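Local coordinates for protein ribonucleoside-diphosphate reductase small chain 2 (Saccharomyces cerevisiae, PDB 1JK0) that pairs with small chain 1 in ribonucleotide reductase, which makes deoxyribonucleotides for DNA synthesis, and is required for that partner's folding and assembly with the large subunits, at residues L27-N31 with Q107-P111; E44-A48 with F226-L230; M123-Y127 with D219-Y223. The contacts are given in a common frame with arbitrary orientation. Residue numbers count along the deposited sequence, not the author numbering.

In the fold
The three contacts follow the helical bundle from one end towards its middle. Contact 1 lies at the end, where the N-terminal loop meets the turn leading into helix 111-138. Contact 2, its centre about 13 Å from that of contact 1, joins helix 43-54 to helix 207-232; the two touch, L108 CD2 lying 3.9 Å from L230 CD1 and 4.1 Å from F226 CZ. Earlier on helix 207-232, contact 3 links it to helix 111-138, its centre about 15 Å from that of contact 2 and 23 Å from that of contact 1. Contact 3 holds the salt bridge, and its R220 side chain lies about 4 Å from that of Y131, the predicted active-site tyrosine.

Contact 1: L27-N31 with Q107-P111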
# COMPACT_ATOMS: atom_id res chain seq x y z
N LEU B 27 -19.00 -10.47 4.89
CA LEU B 27 -17.94 -10.05 3.99
C LEU B 27 -17.88 -8.53 3.93
O LEU B 27 -16.82 -7.94 4.07
CB LEU B 27 -18.22 -10.63 2.60
CG LEU B 27 -17.07 -11.14 1.75
CD1 LEU B 27 -16.30 -12.19 2.52
CD2 LEU B 27 -17.61 -11.72 0.47
N LEU B 28 -19.03 -7.91 3.72
CA LEU B 28 -19.14 -6.46 3.63
C LEU B 28 -19.28 -5.87 5.01
O LEU B 28 -19.15 -4.66 5.19
CB LEU B 28 -20.37 -6.08 2.82
CG LEU B 28 -20.38 -6.66 1.42
CD1 LEU B 28 -21.79 -6.56 0.85
CD2 LEU B 28 -19.36 -5.92 0.55
N MET B 29 -19.55 -6.73 5.97
CA MET B 29 -19.73 -6.33 7.35
C MET B 29 -18.42 -5.97 8.02
O MET B 29 -17.34 -6.11 7.43
CB MET B 29 -20.40 -7.46 8.13
CG MET B 29 -21.65 -7.06 8.89
SD MET B 29 -22.53 -8.54 9.42
CE MET B 29 -21.52 -9.03 10.85
N GLU B 30 -18.53 -5.52 9.26
CA GLU B 30 -17.38 -5.14 10.06
C GLU B 30 -16.59 -6.36 10.52
O GLU B 30 -17.06 -7.50 10.46
CB GLU B 30 -17.83 -4.34 11.29
CG GLU B 30 -18.55 -3.04 10.96
CD GLU B 30 -19.09 -2.36 12.20
OE1 GLU B 30 -18.33 -2.25 13.20
OE2 GLU B 30 -20.26 -1.91 12.18
N ASN B 31 -15.37 -6.10 10.98
CA ASN B 31 -14.45 -7.12 11.48
C ASN B 31 -13.77 -6.54 12.72
O ASN B 31 -12.90 -7.17 13.32
CB ASN B 31 -13.38 -7.47 10.41
CG ASN B 31 -13.70 -8.76 9.64
OD1 ASN B 31 -14.80 -8.94 9.10
ND2 ASN B 31 -12.72 -9.67 9.59
N GLN B 107 -14.66 -1.91 0.24
CA GLN B 107 -15.89 -2.56 0.64
C GLN B 107 -15.65 -3.89 1.35
O GLN B 107 -16.45 -4.30 2.20
CB GLN B 107 -16.76 -2.77 -0.58
CG GLN B 107 -16.95 -1.52 -1.38
CD GLN B 107 -18.05 -1.66 -2.39
OE1 GLN B 107 -19.21 -1.85 -2.03
NE2 GLN B 107 -17.70 -1.57 -3.68
N LEU B 108 -14.56 -4.55 1.00
CA LEU B 108 -14.20 -5.83 1.58
C LEU B 108 -13.53 -5.59 2.94
O LEU B 108 -12.32 -5.31 2.99
CB LEU B 108 -13.26 -6.55 0.63
CG LEU B 108 -12.99 -8.02 0.92
CD1 LEU B 108 -14.29 -8.80 0.99
CD2 LEU B 108 -12.10 -8.56 -0.15
N GLN B 109 -14.29 -5.70 4.02
CA GLN B 109 -13.79 -5.43 5.37
C GLN B 109 -12.95 -6.48 6.11
O GLN B 109 -13.40 -7.04 7.11
CB GLN B 109 -14.95 -5.03 6.28
CG GLN B 109 -15.80 -3.88 5.75
CD GLN B 109 -15.06 -2.55 5.71
OE1 GLN B 109 -14.76 -1.95 6.74
NE2 GLN B 109 -14.74 -2.10 4.50
N ASN B 110 -11.72 -6.74 5.65
CA ASN B 110 -10.82 -7.66 6.34
C ASN B 110 -9.40 -7.60 5.79
O ASN B 110 -9.18 -7.32 4.61
CB ASN B 110 -11.37 -9.09 6.35
CG ASN B 110 -11.55 -9.65 4.97
OD1 ASN B 110 -12.61 -9.48 4.36
ND2 ASN B 110 -10.53 -10.33 4.46
N PRO B 111 -8.40 -7.88 6.66
CA PRO B 111 -6.98 -7.87 6.31
C PRO B 111 -6.65 -8.82 5.18
O PRO B 111 -5.81 -8.54 4.33
CB PRO B 111 -6.30 -8.30 7.61
CG PRO B 111 -7.37 -8.17 8.67
CD PRO B 111 -8.61 -8.53 7.96
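An inverse gamma turn centred on Q109 links helix 101-107 to helix 111-138, and the loop 27-31 runs across it. Within the turn N110 N donates to L108 O at 3.1 Å, so the backbone kinks sharply at Q109 and Q109 N faces the neighbouring loop. There it makes a weak hydrogen bond to L27 O (3.4 Å, 144°), the one backbone link between the segments. Leucines pack beside it. L27 CG meets L108 CD1 at 3.7 Å; both residues are buried, and L108 reaches on to F226 and L230 of helix 207-232. The CA-to-CB bond of L28 points away, yet its tip bends back, bringing CD2 to 3.7 Å from Q107 O and 4.2 Å from Q107 CB, where branched aliphatic bulk covers the last turn of helix 101-107. Q107 itself has its polar partner elsewhere, OE1 bonding to R178. The aliphatic part of Q109 lies against the loop, its CG 3.5 Å from L28 O, while the CA-to-CB bonds of M29 and E30 point away; both are exposed, which suits the charged E30. N110 occupies the N-cap position of helix 111-138, and P111 opens that helix with a phi of -58° that a proline ring readily allows. Two irregular loops thus pack at the end of a helical bundle, at a short interhelical connection built on an inverse gamma turn.

Contact 2: E44-A48 with F226-L230; sequences EIWAA and FSCLL
Both segments are helical, interior pieces of helix 43-54 and helix 207-232, and they run antiparallel: their axes make an angle of 172° and approach to 10.6 Å. The register sets A48 CA 7.1 Å from F226 CA and I45 CA 7.3 Å from L229 CA. L229 (chi1 t, chi2 p) points toward the other helix, its CD2 lying 3.8 Å from I45 CG2 and 4.2 Å from A48 CB; its CD1 is 3.9 Å from E44 CB. F226, chi1 t, sends its ring alongside: CE1 meets I45 CB at 3.5 Å, near the ring plane, and CD1 meets A48 CB at 4.0 Å. The small A48 side chain fits between that ring and L229 CD2. L230, chi1 m and chi2 t, brings CD2 to 3.8 Å from CG2 of I45 (chi1 p, chi2 t). Beyond the pair, F226 stacks on F116 and meets Y117 edge-to-face, tying in helix 111-138. The contact joins helix 43-54 to long helix 207-232 in the ferritin-like, all-helical bundle of reductase small chains.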
# COMPACT_ATOMS: atom_id res chain seq x y z
N GLU B 44 -9.81 -18.95 2.69
CA GLU B 44 -9.92 -18.94 1.24
C GLU B 44 -9.27 -17.74 0.57
O GLU B 44 -8.37 -17.91 -0.25
CB GLU B 44 -11.40 -19.02 0.82
CG GLU B 44 -12.43 -18.88 1.98
CD GLU B 44 -12.40 -17.53 2.71
OE1 GLU B 44 -13.46 -16.90 2.84
OE2 GLU B 44 -11.34 -17.09 3.15
N ILE B 45 -9.70 -16.52 0.91
CA ILE B 45 -9.09 -15.36 0.27
C ILE B 45 -7.61 -15.24 0.65
O ILE B 45 -6.81 -14.79 -0.16
CB ILE B 45 -9.83 -14.01 0.59
CG1 ILE B 45 -9.74 -13.69 2.06
CG2 ILE B 45 -11.30 -14.11 0.21
CD1 ILE B 45 -10.62 -12.52 2.45
N TRP B 46 -7.25 -15.68 1.87
CA TRP B 46 -5.85 -15.63 2.33
C TRP B 46 -4.97 -16.52 1.46
O TRP B 46 -3.88 -16.10 1.04
CB TRP B 46 -5.74 -16.08 3.80
CG TRP B 46 -4.37 -15.92 4.50
CD1 TRP B 46 -3.66 -16.91 5.14
CD2 TRP B 46 -3.65 -14.70 4.75
NE1 TRP B 46 -2.55 -16.39 5.78
CE2 TRP B 46 -2.52 -15.04 5.55
CE3 TRP B 46 -3.84 -13.37 4.38
CZ2 TRP B 46 -1.60 -14.08 5.99
CZ3 TRP B 46 -2.91 -12.41 4.83
CH2 TRP B 46 -1.81 -12.77 5.63
N ALA B 47 -5.43 -17.73 1.18
CA ALA B 47 -4.67 -18.66 0.35
C ALA B 47 -4.60 -18.06 -1.05
O ALA B 47 -3.63 -18.27 -1.78
CB ALA B 47 -5.34 -20.01 0.31
N ALA B 48 -5.63 -17.29 -1.42
CA ALA B 48 -5.60 -16.65 -2.73
C ALA B 48 -4.49 -15.60 -2.73
O ALA B 48 -3.74 -15.48 -3.69
CB ALA B 48 -6.94 -16.01 -3.04
N PHE B 226 -10.51 -14.29 -8.01
CA PHE B 226 -10.71 -13.70 -6.70
C PHE B 226 -12.12 -13.15 -6.58
O PHE B 226 -12.73 -13.24 -5.51
CB PHE B 226 -9.69 -12.60 -6.40
CG PHE B 226 -9.73 -12.12 -4.98
CD1 PHE B 226 -9.44 -12.99 -3.94
CD2 PHE B 226 -10.13 -10.83 -4.68
CE1 PHE B 226 -9.55 -12.59 -2.61
CE2 PHE B 226 -10.25 -10.41 -3.36
CZ PHE B 226 -9.95 -11.30 -2.32
N SER B 227 -12.65 -12.58 -7.66
CA SER B 227 -13.99 -12.04 -7.58
C SER B 227 -15.02 -13.17 -7.61
O SER B 227 -16.12 -13.03 -7.09
CB SER B 227 -14.23 -11.03 -8.71
OG SER B 227 -13.37 -9.91 -8.55
N CYS B 228 -14.65 -14.30 -8.22
CA CYS B 228 -15.55 -15.44 -8.24
C CYS B 228 -15.53 -16.07 -6.86
O CYS B 228 -16.50 -16.68 -6.42
CB CYS B 228 -15.11 -16.46 -9.29
SG CYS B 228 -15.52 -15.95 -10.97
N LEU B 229 -14.40 -15.92 -6.17
CA LEU B 229 -14.25 -16.44 -4.83
C LEU B 229 -15.05 -15.59 -3.84
O LEU B 229 -15.68 -16.13 -2.93
CB LEU B 229 -12.78 -16.44 -4.42
CG LEU B 229 -12.56 -16.69 -2.93
CD1 LEU B 229 -13.19 -18.00 -2.54
CD2 LEU B 229 -11.08 -16.68 -2.63
N LEU B 230 -15.01 -14.27 -4.00
CA LEU B 230 -15.76 -13.42 -3.09
C LEU B 230 -17.23 -13.71 -3.34
O LEU B 230 -17.96 -14.11 -2.42
CB LEU B 230 -15.47 -11.94 -3.36
CG LEU B 230 -14.03 -11.54 -3.01
CD1 LEU B 230 -13.84 -10.07 -3.28
CD2 LEU B 230 -13.76 -11.86 -1.54

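Contact 3: M123-Y127 with D219-Y223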
# COMPACT_ATOMS: atom_id res chain seq x y z
N MET B 123 0.88 -5.02 -8.66
CA MET B 123 1.30 -5.74 -9.87
C MET B 123 0.87 -5.03 -11.16
O MET B 123 1.54 -5.13 -12.18
CB MET B 123 0.71 -7.16 -9.87
CG MET B 123 1.38 -8.14 -8.92
SD MET B 123 3.20 -8.21 -9.09
CE MET B 123 3.40 -9.02 -10.66
N GLU B 124 -0.27 -4.33 -11.10
CA GLU B 124 -0.78 -3.62 -12.27
C GLU B 124 0.19 -2.58 -12.76
O GLU B 124 0.28 -2.34 -13.96
CB GLU B 124 -2.12 -2.95 -11.96
CG GLU B 124 -3.32 -3.84 -12.14
CD GLU B 124 -3.38 -4.47 -13.52
OE1 GLU B 124 -2.86 -3.85 -14.47
OE2 GLU B 124 -3.95 -5.57 -13.65
N ASN B 125 0.91 -1.96 -11.83
CA ASN B 125 1.88 -0.94 -12.17
C ASN B 125 3.09 -1.55 -12.87
O ASN B 125 3.70 -0.90 -13.71
CB ASN B 125 2.32 -0.17 -10.94
CG ASN B 125 1.21 0.72 -10.41
OD1 ASN B 125 0.40 1.22 -11.20
ND2 ASN B 125 1.17 0.93 -9.09
N ILE B 126 3.42 -2.78 -12.52
CA ILE B 126 4.53 -3.47 -13.15
C ILE B 126 4.11 -3.81 -14.59
O ILE B 126 4.92 -3.73 -15.53
CB ILE B 126 4.90 -4.75 -12.36
CG1 ILE B 126 5.49 -4.36 -11.00
CG2 ILE B 126 5.89 -5.61 -13.17
CD1 ILE B 126 5.74 -5.52 -10.04
N TYR B 127 2.84 -4.18 -14.78
CA TYR B 127 2.35 -4.50 -16.12
C TYR B 127 2.45 -3.21 -16.94
O TYR B 127 2.95 -3.22 -18.05
CB TYR B 127 0.89 -4.98 -16.08
CG TYR B 127 0.63 -6.19 -15.21
CD1 TYR B 127 -0.64 -6.43 -14.68
CD2 TYR B 127 1.66 -7.07 -14.89
CE1 TYR B 127 -0.87 -7.50 -13.84
CE2 TYR B 127 1.44 -8.15 -14.05
CZ TYR B 127 0.17 -8.36 -13.52
OH TYR B 127 -0.03 -9.42 -12.65
N ASP B 219 -1.92 -13.94 -13.91
CA ASP B 219 -2.33 -13.07 -12.82
C ASP B 219 -3.72 -12.50 -13.06
O ASP B 219 -4.52 -12.37 -12.12
CB ASP B 219 -1.35 -11.92 -12.65
CG ASP B 219 0.08 -12.39 -12.47
OD1 ASP B 219 0.28 -13.59 -12.15
OD2 ASP B 219 1.01 -11.56 -12.63
N ARG B 220 -4.01 -12.14 -14.31
CA ARG B 220 -5.31 -11.57 -14.62
C ARG B 220 -6.36 -12.64 -14.34
O ARG B 220 -7.46 -12.35 -13.88
CB ARG B 220 -5.35 -11.10 -16.08
CG ARG B 220 -4.56 -9.82 -16.35
CD ARG B 220 -5.23 -8.63 -15.68
NE ARG B 220 -4.44 -7.40 -15.71
CZ ARG B 220 -4.00 -6.78 -16.81
NH1 ARG B 220 -3.29 -5.67 -16.70
NH2 ARG B 220 -4.25 -7.29 -18.01
N GLY B 221 -5.99 -13.89 -14.61
CA GLY B 221 -6.91 -14.98 -14.36
C GLY B 221 -7.20 -15.04 -12.88
O GLY B 221 -8.37 -15.11 -12.49
N ALA B 222 -6.14 -15.01 -12.07
CA ALA B 222 -6.28 -15.05 -10.61
C ALA B 222 -7.10 -13.87 -10.13
O ALA B 222 -8.02 -14.04 -9.34
CB ALA B 222 -4.93 -15.03 -9.94
N TYR B 223 -6.78 -12.67 -10.60
CA TYR B 223 -7.55 -11.50 -10.17
C TYR B 223 -9.03 -11.67 -10.52
O TYR B 223 -9.90 -11.14 -9.82
CB TYR B 223 -7.01 -10.20 -10.80
CG TYR B 223 -5.54 -9.91 -10.55
CD1 TYR B 223 -4.81 -9.16 -11.46
CD2 TYR B 223 -4.87 -10.41 -9.43
CE1 TYR B 223 -3.46 -8.92 -11.28
CE2 TYR B 223 -3.52 -10.17 -9.24
CZ TYR B 223 -2.82 -9.43 -10.17
OH TYR B 223 -1.47 -9.21 -10.04
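A bidentate salt bridge joins E124 to R220: R220 NE donates to E124 OE2 at 2.8 Å and R220 NH1 to E124 OE1 at 2.9 Å, with a weak third bond from NH1 to OE2 at 3.1 Å. R220 also has a long, weak ion pair between NE and E186 and a weak hydrogen bond between NH2 and Y194. Both salt-bridge side chains leave their helices sideways and fold inward, arginine's length spanning short-segment axes 12.5 Å apart that run roughly antiparallel at 148°. Beside them Y127 OH donates to D219 OD2; the 2.4 Å separation is very short, and the position of the hydroxyl is less sure. The same carboxylate oxygen accepts from W57 NE1, so OD2 of this buried aspartate has two donors. Y223 OH lies 3.0 Å from Y127 OH, and Y127 CE1 lies 3.9 Å from Y223 CE1. M123 fills the space alongside, its CB 4.2 Å from Y223 CZ, with a flexible thioether chain that also covers W57 and F56. N125 and I126 pack against small chain 1. Y131, the predicted active-site residue, stands close to R220. In iron-binding relatives the corresponding helices supply carboxylate and histidine ligands to a diiron centre. Here a salt bridge and two tyrosine rings occupy that region, consistent with a small chain that holds no iron in its ferritin-like bundle.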